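Local structure of SspB protein (Streptomyces clavuligerus, 6JUF) at residues F41-D44 with V48-G51. The protein probably acts as a metal-dependent DNA-cleaving nuclease of a phosphorothioation-sensing bacterial defence system directed against phages. Residues are numbered along the deposited sequence; the frame is centred on the assembly and turned at random.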
loop_
_atom_site.group_PDB
_atom_site.type_symbol
_atom_site.label_atom_id
_atom_site.label_comp_id
_atom_site.label_asym_id
_atom_site.label_seq_id
_atom_site.Cartn_x
_atom_site.Cartn_y
_atom_site.Cartn_z
ATOM N N PHE B 41 -3.778 -16.541 -16.975
ATOM C CA PHE B 41 -3.357 -15.366 -17.761
ATOM C C PHE B 41 -3.549 -15.549 -19.258
ATOM O O PHE B 41 -3.319 -14.600 -20.026
ATOM C CB PHE B 41 -1.883 -15.018 -17.487
ATOM C CG PHE B 41 -1.562 -14.888 -16.035
ATOM C CD1 PHE B 41 -2.023 -13.771 -15.326
ATOM C CD2 PHE B 41 -0.748 -15.816 -15.389
ATOM C CE1 PHE B 41 -1.755 -13.649 -13.964
ATOM C CE2 PHE B 41 -0.485 -15.709 -14.028
ATOM C CZ PHE B 41 -0.973 -14.612 -13.329
ATOM N N LEU B 42 -4.069 -16.697 -19.675
ATOM C CA LEU B 42 -4.201 -16.982 -21.121
ATOM C C LEU B 42 -5.650 -17.070 -21.533
ATOM O O LEU B 42 -5.963 -16.973 -22.738
ATOM C CB LEU B 42 -3.527 -18.317 -21.394
ATOM C CG LEU B 42 -2.012 -18.272 -21.210
ATOM C CD1 LEU B 42 -1.563 -19.718 -21.240
ATOM C CD2 LEU B 42 -1.294 -17.432 -22.241
ATOM N N ALA B 43 -6.533 -17.295 -20.547
ATOM C CA ALA B 43 -7.959 -17.473 -20.832
ATOM C C ALA B 43 -8.566 -16.295 -21.597
ATOM O O ALA B 43 -8.127 -15.146 -21.454
ATOM C CB ALA B 43 -8.730 -17.717 -19.534
ATOM N N ASP B 44 -9.553 -16.574 -22.450
ATOM C CA ASP B 44 -10.245 -15.520 -23.147
ATOM C C ASP B 44 -10.861 -14.471 -22.217
ATOM O O ASP B 44 -10.798 -13.275 -22.506
ATOM C CB ASP B 44 -11.377 -16.068 -24.011
ATOM C CG ASP B 44 -10.897 -16.898 -25.144
ATOM O OD1 ASP B 44 -9.686 -16.873 -25.494
ATOM O OD2 ASP B 44 -11.782 -17.603 -25.694
ATOM N N VAL B 48 -11.690 -10.014 -17.178
ATOM C CA VAL B 48 -12.766 -10.040 -16.216
ATOM C C VAL B 48 -12.423 -10.898 -15.013
ATOM O O VAL B 48 -12.754 -10.516 -13.898
ATOM C CB VAL B 48 -14.078 -10.515 -16.915
ATOM C CG1 VAL B 48 -15.130 -10.948 -15.904
ATOM C CG2 VAL B 48 -14.578 -9.353 -17.771
ATOM N N GLN B 49 -11.788 -12.045 -15.225
ATOM C CA GLN B 49 -11.562 -13.007 -14.152
ATOM C C GLN B 49 -10.499 -12.467 -13.211
ATOM O O GLN B 49 -10.606 -12.662 -12.005
ATOM C CB GLN B 49 -11.345 -14.414 -14.705
ATOM C CG GLN B 49 -12.710 -14.880 -15.185
ATOM C CD GLN B 49 -12.753 -16.168 -15.972
ATOM O OE1 GLN B 49 -11.732 -16.698 -16.361
ATOM N NE2 GLN B 49 -13.951 -16.650 -16.235
ATOM N N LEU B 50 -9.484 -11.807 -13.757
ATOM C CA LEU B 50 -8.375 -11.269 -12.953
ATOM C C LEU B 50 -8.755 -9.872 -12.438
ATOM O O LEU B 50 -8.068 -9.293 -11.586
ATOM C CB LEU B 50 -7.066 -11.161 -13.770
ATOM C CG LEU B 50 -6.474 -12.452 -14.348
ATOM C CD1 LEU B 50 -5.495 -12.146 -15.465
ATOM C CD2 LEU B 50 -5.872 -13.294 -13.264
ATOM N N GLY B 51 -9.809 -9.299 -12.987
ATOM C CA GLY B 51 -10.231 -7.951 -12.669
ATOM C C GLY B 51 -9.229 -6.886 -13.045
ATOM O O GLY B 51 -8.994 -5.955 -12.267
#
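F41 and L50 carry this contact, through the methyls of L50 and the CD1 and CE1 atoms of the F41 ring. CD1 of the F41 ring lies 3.8 Å from CD1 of L50. The second methyl of L50, CD2, comes to 4.2 Å from CE1 of the same ring. The two methyls thus meet neighbouring ring atoms, and the methyl CD1 comes in obliquely. The two side chains cross at about a right angle. The CB of F41 leaves the backbone away from helix 46-50. Its first torsion sets CG anti to the carbonyl carbon (chi1 -52°), and the ring ends up beside the leucine. The CB of L50 leaves its backbone toward the loop. Both residues are buried. Helix 24-34 adds A30 against F41 and Q33 against L50, while helix 57-66 places R61 against F41 and V57 and M60 against the leucine.

The other end is loose. The methyl CB of A43 stays 4.5 Å from OE1 of Q49, at the limit of contact. Q49 is exposed and A43 partly so. The interface is small, 117 Å² over both sides, and apolar in its tight part.

The carbonyl O of L50 takes a hydrogen bond from NZ of K29. Just past L50 the chain turns through G51, whose phi is positive (63°). A weak bond of 3.3 Å joins G51 N to V48 O. G51 is the C-prime residue of a Schellman motif, which ends the short helix 46-50 within the DUF4007 region, next to its aromatic-aliphatic contact with the preceding loop.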